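Local coordinates for 6-phosphogluconate dehydrogenase NAD-binding (Dyadobacter fermentans, PDB 4GBJ), which probably acts as an NAD(P)-dependent oxidoreductase of the 6-phosphogluconate and 3-hydroxyisobutyrate dehydrogenase family, at residues G14-P19 against A125-V130; E22-A27 against E154-G159; V32-T37 against E53-A58; I99-S104 against A170-L175; T103-A108 against G164-A169. One frame throughout, in Å; residues are numbered along the deposited sequence.

Contact 1 of 5, residues G14-P19 against A125-V130; sequences GNLGTP and ARPEAV
Leu16 reaches across to the segment Ala125 to Val130 and makes the largest share of the contact from its side. Its CB points neither at the other segment nor away, and the end of the chain comes nearer. CG is anti to the carbonyl carbon (chi1 -63°), and from there the branch divides. CD1 lies at the limit of contact with the carbonyl O of Ala125. CD2 does the real touching. It sits 3.3 Å from the same Ala125 O. It lies 3.8 Å from Pro127 CD and close to Pro127 N. It also reaches Val130 CG2 at 4.1 Å. One methyl thus covers the turn into helix 127-131, for which Arg126 is the N-cap residue.

Two smaller contacts flank it. The Pro127 ring lies against Asn15, with CG 3.6 Å from the backbone O of Asn15 and 3.9 Å from its CB. Pro19 and Val130 point at each other, and Pro19 CB meets Val130 CG1 at 3.9 Å. The whole join is van der Waals packing.

Gly14 and Gly17 fit the glycine-rich turn of a Rossmann-type nucleotide-binding domain, so this segment probably borders the cofactor site. Leu16 is about 7 Å, side chain to side chain, from Lys174, the predicted active-site residue. Helix 127-131 lies beside helix 17-26, where Val130 also touches Ile20 and Ile23. Both Leu16 and Val130 rest on Ile123 of strand 117-124.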
# COMPACT_ATOMS: atom_id res chain seq x y z
N GLY B 14 1.14 28.89 4.52
CA GLY B 14 -0.07 28.19 4.12
C GLY B 14 -0.50 27.20 5.19
O GLY B 14 -0.20 27.37 6.38
N ASN B 15 -1.17 26.12 4.76
CA ASN B 15 -1.70 25.08 5.65
C ASN B 15 -0.62 24.39 6.47
O ASN B 15 -0.92 23.92 7.57
CB ASN B 15 -2.49 24.02 4.85
CG ASN B 15 -3.84 24.49 4.34
OD1 ASN B 15 -4.13 25.70 4.24
ND2 ASN B 15 -4.71 23.55 3.98
N LEU B 16 0.62 24.28 5.94
CA LEU B 16 1.73 23.68 6.68
C LEU B 16 2.63 24.75 7.30
O LEU B 16 3.12 24.55 8.41
CB LEU B 16 2.56 22.76 5.77
CG LEU B 16 1.84 21.54 5.19
CD1 LEU B 16 2.73 20.84 4.17
CD2 LEU B 16 1.46 20.54 6.27
N GLY B 17 2.86 25.87 6.61
CA GLY B 17 3.72 26.93 7.12
C GLY B 17 3.24 27.54 8.43
O GLY B 17 4.03 27.77 9.35
N THR B 18 1.93 27.76 8.54
CA THR B 18 1.34 28.33 9.75
C THR B 18 1.62 27.41 10.95
O THR B 18 2.40 27.82 11.81
CB THR B 18 -0.13 28.67 9.54
OG1 THR B 18 -0.16 29.89 8.81
CG2 THR B 18 -0.90 28.84 10.85
N PRO B 19 1.12 26.16 10.99
CA PRO B 19 1.41 25.32 12.16
C PRO B 19 2.89 25.09 12.42
O PRO B 19 3.29 25.01 13.58
CB PRO B 19 0.67 24.00 11.86
CG PRO B 19 0.34 24.06 10.40
CD PRO B 19 0.16 25.50 10.08
N ALA B 125 3.79 15.12 6.19
CA ALA B 125 2.83 15.44 7.26
C ALA B 125 1.68 16.24 6.74
O ALA B 125 1.89 17.29 6.15
CB ALA B 125 3.53 16.26 8.36
N ARG B 126 0.47 15.83 7.05
CA ARG B 126 -0.71 16.65 6.80
C ARG B 126 -0.78 17.67 7.98
O ARG B 126 -0.20 17.40 9.04
CB ARG B 126 -1.97 15.77 6.71
CG ARG B 126 -1.90 14.79 5.54
CD ARG B 126 -3.26 14.18 5.19
NE ARG B 126 -3.68 13.17 6.17
CZ ARG B 126 -3.24 11.91 6.22
NH1 ARG B 126 -2.34 11.47 5.35
NH2 ARG B 126 -3.70 11.09 7.16
N PRO B 127 -1.45 18.83 7.83
CA PRO B 127 -1.48 19.83 8.93
C PRO B 127 -1.76 19.30 10.35
O PRO B 127 -1.15 19.79 11.31
CB PRO B 127 -2.59 20.78 8.50
CG PRO B 127 -2.50 20.76 7.02
CD PRO B 127 -2.14 19.34 6.63
N GLU B 128 -2.61 18.27 10.47
CA GLU B 128 -2.94 17.69 11.77
C GLU B 128 -1.71 16.99 12.36
O GLU B 128 -1.45 17.10 13.56
CB GLU B 128 -4.11 16.69 11.70
CG GLU B 128 -5.27 17.09 10.79
CD GLU B 128 -5.14 16.64 9.34
OE1 GLU B 128 -4.94 17.53 8.48
OE2 GLU B 128 -5.17 15.41 9.07
N ALA B 129 -0.96 16.27 11.50
CA ALA B 129 0.24 15.52 11.91
C ALA B 129 1.32 16.46 12.41
O ALA B 129 2.15 16.01 13.22
CB ALA B 129 0.77 14.66 10.76
N VAL B 130 1.35 17.73 11.91
CA VAL B 130 2.31 18.76 12.33
C VAL B 130 1.98 19.23 13.72
O VAL B 130 2.87 19.36 14.56
CB VAL B 130 2.38 19.97 11.36
CG1 VAL B 130 3.29 21.06 11.92
CG2 VAL B 130 2.84 19.54 9.96

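Contact 2 of 5, residues E22-A27 against E154-G159; sequences EILLEA and ENFVKG. With NA (sodium ion), chain E.
Phe156 meets Ile23 and Leu24 from one of the less common first-torsion positions: its CG lies between the backbone N and the carbonyl carbon (chi1 57°). The contact belongs to the Rossmann-type domain. It joins the end of helix 17-26 to the loop between helix 143-153 and strand 159-162.

Leu24 CD2 comes to the edge of the Phe156 ring, near its plane, 3.8 Å from CD2 of the ring. Ile23 takes the base of the same residue. Its CD1 lies 3.9 Å from Phe156 CB, and the two side chains cross at about a right angle. The other Ile23 methyl, CG2, packs against the backbone O of Asn155 at 3.3 Å. Ala27 CB, at the helix end, touches Asn155 OD1 at 3.7 Å. Asn155 ND2 turns back to the helix before it and bonds Ile152 O. The Phe156 side chain also touches Met96.

The loop turns its other side to a sodium ion. Backbone oxygens hold the ion: Glu154 O at 2.2 Å and Val157 O at 2.4 Å. Two waters add to its shell, and the one at 2.5 Å from the sodium also donates to Lys158 O.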
# COMPACT_ATOMS: atom_id res chain seq x y z
N GLU B 22 4.12 28.21 14.22
CA GLU B 22 3.58 28.27 15.58
C GLU B 22 4.41 27.42 16.57
O GLU B 22 4.67 27.83 17.69
CB GLU B 22 2.12 27.82 15.60
CG GLU B 22 1.19 28.80 14.89
CD GLU B 22 -0.28 28.43 14.87
OE1 GLU B 22 -0.60 27.23 14.94
OE2 GLU B 22 -1.11 29.36 14.74
N ILE B 23 4.84 26.24 16.15
CA ILE B 23 5.66 25.38 17.00
C ILE B 23 7.05 25.99 17.25
O ILE B 23 7.58 25.86 18.35
CB ILE B 23 5.76 23.96 16.40
CG1 ILE B 23 4.46 23.22 16.64
CG2 ILE B 23 6.94 23.16 16.96
CD1 ILE B 23 4.15 22.22 15.58
N LEU B 24 7.65 26.63 16.23
CA LEU B 24 8.98 27.21 16.41
C LEU B 24 8.90 28.42 17.32
O LEU B 24 9.80 28.62 18.13
CB LEU B 24 9.63 27.54 15.04
CG LEU B 24 9.85 26.34 14.12
CD1 LEU B 24 10.50 26.78 12.78
CD2 LEU B 24 10.66 25.23 14.80
N LEU B 25 7.80 29.17 17.27
CA LEU B 25 7.57 30.27 18.20
C LEU B 25 7.38 29.72 19.64
O LEU B 25 8.10 30.16 20.55
CB LEU B 25 6.36 31.09 17.78
CG LEU B 25 6.57 31.95 16.57
CD1 LEU B 25 5.23 32.41 15.99
CD2 LEU B 25 7.52 33.15 16.88
N GLU B 26 6.49 28.73 19.84
CA GLU B 26 6.29 28.05 21.13
C GLU B 26 7.62 27.53 21.68
O GLU B 26 7.84 27.60 22.88
CB GLU B 26 5.34 26.84 21.00
CG GLU B 26 3.85 27.12 20.82
CD GLU B 26 2.99 25.92 20.43
OE1 GLU B 26 3.55 24.85 20.07
OE2 GLU B 26 1.75 26.05 20.49
N ALA B 27 8.50 26.97 20.81
CA ALA B 27 9.80 26.42 21.23
C ALA B 27 10.91 27.50 21.55
O ALA B 27 12.06 27.12 21.79
CB ALA B 27 10.31 25.45 20.18
N GLU B 154 13.39 19.21 14.60
CA GLU B 154 12.98 18.19 15.58
C GLU B 154 11.78 18.65 16.39
O GLU B 154 11.08 17.82 16.94
CB GLU B 154 14.14 17.84 16.54
CG GLU B 154 15.10 16.84 15.94
CD GLU B 154 16.37 16.52 16.70
OE1 GLU B 154 16.82 17.34 17.54
OE2 GLU B 154 16.93 15.43 16.44
N ASN B 155 11.56 19.95 16.49
CA ASN B 155 10.44 20.49 17.25
C ASN B 155 9.09 20.22 16.61
O ASN B 155 8.14 20.10 17.34
CB ASN B 155 10.61 21.99 17.45
CG ASN B 155 11.75 22.29 18.39
OD1 ASN B 155 11.66 22.03 19.58
ND2 ASN B 155 12.87 22.76 17.87
N PHE B 156 9.00 20.08 15.28
CA PHE B 156 7.69 19.86 14.65
C PHE B 156 7.55 18.53 13.91
O PHE B 156 6.54 18.35 13.25
CB PHE B 156 7.33 21.02 13.71
CG PHE B 156 8.28 21.35 12.61
CD1 PHE B 156 8.13 20.79 11.35
CD2 PHE B 156 9.27 22.29 12.80
CE1 PHE B 156 8.99 21.13 10.31
CE2 PHE B 156 10.13 22.64 11.76
CZ PHE B 156 9.99 22.05 10.52
N VAL B 157 8.47 17.59 14.07
CA VAL B 157 8.35 16.26 13.48
C VAL B 157 8.83 15.25 14.47
O VAL B 157 9.60 15.57 15.36
CB VAL B 157 9.10 16.06 12.14
CG1 VAL B 157 8.60 17.03 11.06
CG2 VAL B 157 10.62 16.13 12.32
N LYS B 158 8.44 14.00 14.25
CA LYS B 158 8.91 12.87 15.02
C LYS B 158 10.25 12.45 14.39
O LYS B 158 11.29 12.63 14.98
CB LYS B 158 7.86 11.74 15.01
CG LYS B 158 8.30 10.43 15.62
CD LYS B 158 7.14 9.41 15.61
CE LYS B 158 7.62 7.99 15.76
NZ LYS B 158 8.20 7.74 17.11
N GLY B 159 10.20 11.99 13.14
CA GLY B 159 11.40 11.51 12.46
C GLY B 159 12.09 12.49 11.54
O GLY B 159 11.44 13.22 10.79
NA NA E . 10.36 15.82 17.62
O HOH W 1 12.25 14.68 16.53
O HOH W 2 12.23 16.07 19.55

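Contact 3 of 5, residues V32-T37 against E53-A58; sequences VVWNRT and ENAIDA
Trp34 lies with one ring face against Ala55, in the Rossmann-type domain, where strand 31-34, next to the outermost strand 50-51, meets the loop that follows 50-51. CG is anti to the backbone N (chi1 176°). Ala55 CB stands over the five-membered ring, 3.9 Å from its centroid and 14° off the normal, a CH-pi contact. The opposite face has the backbone N of Arg36, offset toward the rim.

The ring edge is used differently. Trp34 NE1 donates to Glu53 O at 3.3 Å. The bond is bent, with 135° at the hydrogen. Glu53 O lies near the indole plane, but the N-H meets it from well above the carbonyl plane. A water lies within hydrogen-bonding distance of both Asn35 O and Glu53 O. A leucine in place of Trp34 would probably leave Glu53 O without its indole donor and open a gap over Ala55.

Val32 and Ala58 point toward each other beside this pair, and Val32 CG2 touches Ala58 CB at 4.1 Å. Ala55 and Trp34 pack on Leu11 of strand 8-11, and both also meet Leu78 of helix 72-78. The contact joins strand 31-34 to the loop before strand 64-67, away from the annotated sites. The other Val32 methyl, CG1, is pressed close to the backbone O of Ala58, at 3.1 Å.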
# COMPACT_ATOMS: atom_id res chain seq x y z
N VAL B 32 10.81 36.01 11.83
CA VAL B 32 10.44 37.13 10.97
C VAL B 32 9.79 36.45 9.76
O VAL B 32 10.44 35.66 9.05
CB VAL B 32 11.56 38.15 10.65
CG1 VAL B 32 12.80 37.51 10.05
CG2 VAL B 32 11.03 39.29 9.78
N VAL B 33 8.48 36.64 9.64
CA VAL B 33 7.66 35.91 8.69
C VAL B 33 7.18 36.76 7.55
O VAL B 33 7.21 37.99 7.59
CB VAL B 33 6.48 35.20 9.39
CG1 VAL B 33 6.97 34.35 10.56
CG2 VAL B 33 5.39 36.18 9.83
N TRP B 34 6.79 36.07 6.49
CA TRP B 34 6.31 36.68 5.25
C TRP B 34 5.42 35.71 4.53
O TRP B 34 5.61 34.49 4.58
CB TRP B 34 7.48 37.08 4.35
CG TRP B 34 7.09 37.63 3.01
CD1 TRP B 34 6.95 38.94 2.67
CD2 TRP B 34 6.87 36.88 1.80
NE1 TRP B 34 6.63 39.06 1.33
CE2 TRP B 34 6.59 37.81 0.77
CE3 TRP B 34 6.88 35.51 1.49
CZ2 TRP B 34 6.29 37.41 -0.53
CZ3 TRP B 34 6.61 35.12 0.19
CH2 TRP B 34 6.29 36.06 -0.80
N ASN B 35 4.46 36.26 3.82
CA ASN B 35 3.56 35.46 3.01
C ASN B 35 3.02 36.32 1.89
O ASN B 35 2.77 37.50 2.12
CB ASN B 35 2.43 34.94 3.91
CG ASN B 35 1.66 33.81 3.29
OD1 ASN B 35 2.22 32.78 2.93
ND2 ASN B 35 0.35 33.95 3.20
N ARG B 36 2.81 35.73 0.68
CA ARG B 36 2.24 36.45 -0.47
C ARG B 36 0.89 37.11 -0.07
O ARG B 36 0.57 38.20 -0.56
CB ARG B 36 2.07 35.51 -1.67
CG ARG B 36 1.92 36.21 -3.02
CD ARG B 36 3.24 36.49 -3.75
NE ARG B 36 3.47 37.93 -3.94
CZ ARG B 36 4.26 38.47 -4.88
NH1 ARG B 36 4.90 37.70 -5.75
NH2 ARG B 36 4.39 39.79 -4.95
N THR B 37 0.12 36.47 0.84
CA THR B 37 -1.14 36.99 1.41
C THR B 37 -0.79 37.45 2.81
O THR B 37 -0.60 36.62 3.70
CB THR B 37 -2.23 35.90 1.38
OG1 THR B 37 -2.27 35.33 0.06
CG2 THR B 37 -3.61 36.42 1.79
N GLU B 53 6.82 43.26 4.83
CA GLU B 53 6.06 43.46 3.60
C GLU B 53 6.70 42.75 2.40
O GLU B 53 5.97 42.28 1.53
CB GLU B 53 5.93 44.97 3.32
CG GLU B 53 4.88 45.33 2.28
CD GLU B 53 4.60 46.81 2.22
OE1 GLU B 53 5.58 47.59 2.21
OE2 GLU B 53 3.41 47.19 2.19
N ASN B 54 8.06 42.71 2.34
CA ASN B 54 8.81 42.06 1.25
C ASN B 54 9.72 40.94 1.78
O ASN B 54 10.38 41.12 2.79
CB ASN B 54 9.64 43.09 0.49
CG ASN B 54 8.79 44.16 -0.15
OD1 ASN B 54 7.94 43.88 -0.99
ND2 ASN B 54 8.99 45.40 0.24
N ALA B 55 9.73 39.78 1.13
CA ALA B 55 10.51 38.63 1.58
C ALA B 55 12.01 38.93 1.85
O ALA B 55 12.58 38.39 2.80
CB ALA B 55 10.40 37.50 0.58
N ILE B 56 12.64 39.80 1.05
CA ILE B 56 14.08 40.09 1.24
C ILE B 56 14.37 40.80 2.60
O ILE B 56 15.47 40.65 3.15
CB ILE B 56 14.63 40.89 0.04
CG1 ILE B 56 16.18 40.79 -0.01
CG2 ILE B 56 14.17 42.35 0.10
CD1 ILE B 56 16.77 41.07 -1.35
N ASP B 57 13.40 41.58 3.12
CA ASP B 57 13.52 42.28 4.40
C ASP B 57 13.55 41.31 5.59
O ASP B 57 13.96 41.69 6.68
CB ASP B 57 12.35 43.26 4.58
CG ASP B 57 12.23 44.36 3.52
OD1 ASP B 57 13.28 44.76 2.94
OD2 ASP B 57 11.09 44.87 3.32
N ALA B 58 13.12 40.05 5.38
CA ALA B 58 13.08 38.99 6.39
C ALA B 58 14.46 38.28 6.53
O ALA B 58 14.73 37.68 7.57
CB ALA B 58 12.03 37.96 5.99
O HOH W 3 3.36 40.45 2.29

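Contact 4 of 5, residues I99-S104 against A170-L175; sequences ISPETS and ANVIKL
The backbones of Pro101 and Asn171 come within 5.2 Å, CA to CA, where the first turn of helix 101-113 meets helix 169-197. Ser100 is the N-cap of helix 101-113, and its OG accepts a weak bond from Glu102 N.

Asn171 is the polar centre. Its CG is anti to the carbonyl carbon (chi1 -67°), and its amide lies between Ile99 and Ser104. Ser104 OG donates to Asn171 OD1 from above the plane of the amide carbonyl; the modelled 2.5 Å between Ser104 OG and Asn171 OD1 is doubtfully short. Ser104 OG is also bonded to Tyr118 OH of strand 117-124. The nitrogen end of the amide holds a water: Asn171 ND2 donates to it, and the water in turn donates to Ile99 O at 2.7 Å and to Asn171 O at 3.1 Å. The water thus bridges the two backbones and gives the buried amide N-H a partner.

Pro101 supplies the apolar half. Its CG presses on Val172 CG2 at 3.5 Å, tight for two carbons. Its CD meets Leu175 CD1 tip to tip at 3.6 Å. Its ring and Asn171 slide past each other in opposite directions. Thr251 of helix 238-254 covers both Pro101 and Leu175, and Val172 also packs on Ile200 of the second subunit.

Lys174, the predicted active-site residue, is on the same helix, and its NZ bonds Ile123 O. The arrangement is consistent with the 3-hydroxyisobutyrate dehydrogenase family, in which a long helix leads from the Rossmann domain into the helical domain.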
# COMPACT_ATOMS: atom_id res chain seq x y z
N ILE B 99 8.87 19.80 -4.36
CA ILE B 99 9.34 20.21 -5.67
C ILE B 99 10.27 19.17 -6.23
O ILE B 99 10.64 18.20 -5.58
CB ILE B 99 10.05 21.60 -5.61
CG1 ILE B 99 11.31 21.56 -4.80
CG2 ILE B 99 9.07 22.67 -5.14
CD1 ILE B 99 12.06 22.90 -4.79
N SER B 100 10.60 19.38 -7.47
CA SER B 100 11.47 18.52 -8.22
C SER B 100 12.89 18.49 -7.66
O SER B 100 13.46 19.55 -7.41
CB SER B 100 11.54 19.03 -9.67
OG SER B 100 12.60 18.45 -10.40
N PRO B 101 13.54 17.31 -7.66
CA PRO B 101 14.99 17.25 -7.36
C PRO B 101 15.81 18.19 -8.22
O PRO B 101 16.76 18.81 -7.76
CB PRO B 101 15.35 15.80 -7.73
CG PRO B 101 14.13 15.07 -7.60
CD PRO B 101 12.99 15.97 -7.89
N GLU B 102 15.45 18.30 -9.51
CA GLU B 102 16.14 19.20 -10.42
C GLU B 102 16.02 20.66 -9.99
O GLU B 102 17.01 21.40 -10.09
CB GLU B 102 15.58 19.05 -11.82
CG GLU B 102 16.15 20.00 -12.87
CD GLU B 102 15.44 19.81 -14.19
OE1 GLU B 102 14.33 20.37 -14.35
OE2 GLU B 102 15.92 19.00 -15.02
N THR B 103 14.82 21.10 -9.55
CA THR B 103 14.67 22.48 -9.09
C THR B 103 15.57 22.70 -7.87
O THR B 103 16.21 23.72 -7.75
CB THR B 103 13.20 22.81 -8.79
OG1 THR B 103 12.46 22.68 -9.99
CG2 THR B 103 13.01 24.23 -8.28
N SER B 104 15.60 21.73 -6.94
CA SER B 104 16.43 21.85 -5.75
C SER B 104 17.90 21.92 -6.06
O SER B 104 18.56 22.77 -5.52
CB SER B 104 16.19 20.66 -4.82
OG SER B 104 14.95 20.88 -4.18
N ALA B 170 16.42 14.25 -0.99
CA ALA B 170 15.24 14.14 -0.13
C ALA B 170 13.97 14.33 -0.97
O ALA B 170 12.95 13.67 -0.72
CB ALA B 170 15.31 15.14 1.00
N ASN B 171 14.05 15.23 -1.96
CA ASN B 171 12.94 15.50 -2.90
C ASN B 171 12.55 14.26 -3.66
O ASN B 171 11.37 14.05 -3.90
CB ASN B 171 13.30 16.59 -3.87
CG ASN B 171 13.46 17.92 -3.22
OD1 ASN B 171 14.51 18.54 -3.29
ND2 ASN B 171 12.42 18.41 -2.56
N VAL B 172 13.52 13.39 -3.98
CA VAL B 172 13.23 12.11 -4.66
C VAL B 172 12.40 11.24 -3.72
O VAL B 172 11.43 10.61 -4.15
CB VAL B 172 14.50 11.35 -5.13
CG1 VAL B 172 14.16 9.99 -5.68
CG2 VAL B 172 15.30 12.14 -6.14
N ILE B 173 12.75 11.25 -2.42
CA ILE B 173 12.04 10.39 -1.46
C ILE B 173 10.59 10.87 -1.33
O ILE B 173 9.71 10.06 -1.26
CB ILE B 173 12.73 10.31 -0.06
CG1 ILE B 173 14.22 9.92 -0.15
CG2 ILE B 173 11.99 9.35 0.90
CD1 ILE B 173 14.47 8.60 -0.87
N LYS B 174 10.37 12.18 -1.29
CA LYS B 174 9.04 12.77 -1.15
C LYS B 174 8.15 12.39 -2.34
O LYS B 174 7.02 11.94 -2.13
CB LYS B 174 9.16 14.28 -1.02
CG LYS B 174 7.84 15.02 -0.95
CD LYS B 174 6.91 14.55 0.15
CE LYS B 174 5.72 15.47 0.25
NZ LYS B 174 4.73 15.02 1.22
N LEU B 175 8.67 12.53 -3.56
CA LEU B 175 7.96 12.15 -4.78
C LEU B 175 7.64 10.67 -4.76
O LEU B 175 6.51 10.31 -5.07
CB LEU B 175 8.78 12.49 -6.05
CG LEU B 175 9.00 14.00 -6.32
CD1 LEU B 175 9.82 14.20 -7.56
CD2 LEU B 175 7.69 14.75 -6.34
O HOH W 4 9.88 16.76 -3.42

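Contact 5 of 5, residues T103-A108 against G164-A169; sequences TSRQLA and GDDPGA
Arg105 and Asp166 form a salt bridge between helix 101-113 and an Asx turn that leads into helix 169-197. Asp166 to Ala169 also form a type I beta turn.

The charged pair is gripped side-on. Arg105 NE donates to Asp166 OD1 at 3.0 Å, almost straight at 175°. Arg105 NH2 donates to Asp166 OD2 at 2.9 Å. Both oxygens use their syn lone pairs, and the two flat groups are 24° apart, nearly coplanar. Arg105 NH2 has a further partner, Asn198 OD1 of the second subunit, so the bridge lies at the dimer interface. An alanine in place of Arg105 would probably leave the Asp166 carboxylate without its charged mate and Asn198 of the second subunit without this donor.

A bond within the turn holds it: Gly168 N donates to Asp166 OD1 at 3.0 Å, from above the carboxylate plane. One oxygen therefore takes both the arginine and the cap.

The remaining contacts are apolar. Pro167 points at the helix, and its CG rests 4.0 Å from Arg105 CA. Gly168 fits close to the helix because it has no side chain: a CB there would fall tightly against Arg105 CG. Ser104 CB meets Gly168 CA at 3.9 Å. Tyr118 of strand 117-124 touches both Ala108 and Pro167. Ala108 CB lies 3.5 Å from both Pro167 CB and Pro167 CG, tight for carbons.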
# COMPACT_ATOMS: atom_id res chain seq x y z
N THR B 103 14.82 21.10 -9.55
CA THR B 103 14.67 22.48 -9.09
C THR B 103 15.57 22.70 -7.87
O THR B 103 16.21 23.72 -7.75
CB THR B 103 13.20 22.81 -8.79
OG1 THR B 103 12.46 22.68 -9.99
CG2 THR B 103 13.01 24.23 -8.28
N SER B 104 15.60 21.73 -6.94
CA SER B 104 16.43 21.85 -5.75
C SER B 104 17.90 21.92 -6.06
O SER B 104 18.56 22.77 -5.52
CB SER B 104 16.19 20.66 -4.82
OG SER B 104 14.95 20.88 -4.18
N ARG B 105 18.40 21.03 -6.94
CA ARG B 105 19.81 21.01 -7.32
C ARG B 105 20.20 22.30 -8.02
O ARG B 105 21.28 22.80 -7.78
CB ARG B 105 20.10 19.81 -8.22
CG ARG B 105 19.94 18.45 -7.52
CD ARG B 105 19.85 17.33 -8.57
NE ARG B 105 19.72 16.01 -7.94
CZ ARG B 105 19.11 14.95 -8.46
NH1 ARG B 105 18.56 15.01 -9.68
NH2 ARG B 105 19.04 13.82 -7.78
N GLN B 106 19.31 22.87 -8.85
CA GLN B 106 19.57 24.14 -9.56
C GLN B 106 19.68 25.28 -8.58
O GLN B 106 20.65 26.00 -8.61
CB GLN B 106 18.44 24.45 -10.55
CG GLN B 106 18.47 23.65 -11.83
CD GLN B 106 17.23 23.93 -12.66
OE1 GLN B 106 16.32 24.69 -12.26
NE2 GLN B 106 17.17 23.32 -13.85
N LEU B 107 18.69 25.40 -7.66
CA LEU B 107 18.70 26.44 -6.63
C LEU B 107 19.89 26.28 -5.69
O LEU B 107 20.51 27.28 -5.33
CB LEU B 107 17.40 26.45 -5.84
CG LEU B 107 16.19 26.92 -6.63
CD1 LEU B 107 14.93 26.53 -5.93
CD2 LEU B 107 16.24 28.43 -6.89
N ALA B 108 20.22 25.03 -5.31
CA ALA B 108 21.37 24.77 -4.41
C ALA B 108 22.65 25.25 -5.01
O ALA B 108 23.54 25.76 -4.29
CB ALA B 108 21.50 23.27 -4.10
N GLY B 164 21.93 12.43 2.72
CA GLY B 164 23.26 12.80 2.23
C GLY B 164 23.40 14.15 1.58
O GLY B 164 22.58 15.04 1.80
N ASP B 165 24.49 14.31 0.82
CA ASP B 165 24.93 15.56 0.21
C ASP B 165 24.11 16.08 -0.94
O ASP B 165 24.15 17.29 -1.17
CB ASP B 165 26.37 15.43 -0.35
CG ASP B 165 27.46 15.06 0.65
OD1 ASP B 165 27.33 15.43 1.85
OD2 ASP B 165 28.47 14.45 0.23
N ASP B 166 23.55 15.20 -1.77
CA ASP B 166 22.83 15.64 -2.97
C ASP B 166 21.63 16.53 -2.55
O ASP B 166 20.70 16.00 -1.93
CB ASP B 166 22.36 14.39 -3.77
CG ASP B 166 21.38 14.62 -4.94
OD1 ASP B 166 21.07 15.80 -5.26
OD2 ASP B 166 20.93 13.63 -5.54
N PRO B 167 21.60 17.83 -2.88
CA PRO B 167 20.47 18.67 -2.43
C PRO B 167 19.08 18.25 -2.88
O PRO B 167 18.13 18.64 -2.24
CB PRO B 167 20.83 20.07 -2.98
CG PRO B 167 21.84 19.80 -4.05
CD PRO B 167 22.62 18.65 -3.56
N GLY B 168 18.95 17.49 -3.94
CA GLY B 168 17.67 17.04 -4.44
C GLY B 168 17.30 15.62 -4.03
O GLY B 168 16.23 15.16 -4.37
N ALA B 169 18.17 14.89 -3.32
CA ALA B 169 17.85 13.52 -2.89
C ALA B 169 16.59 13.38 -2.00
O ALA B 169 15.79 12.45 -2.19
CB ALA B 169 19.03 12.93 -2.15

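From the N terminus, the glycine-rich turn opens contact 1 and the rest of helix 17-26 opens contact 2. Contact 3 closes first, a short loop from strand 31-34 to 53-58, nested inside both. Contact 1 then closes at helix 127-131 and contact 2 at 154-159. Those two cross, and they touch where Val130 O meets Ile23 CD1. Contacts 4 and 5 start together on helix 101-113, cross contacts 1 and 2, and close on either side of the start of helix 169-197. Contacts 1 to 3 lie within the nucleotide-binding domain. Contact 4 ties it to the helical domain, and contacts 4 and 5 both reach the second subunit.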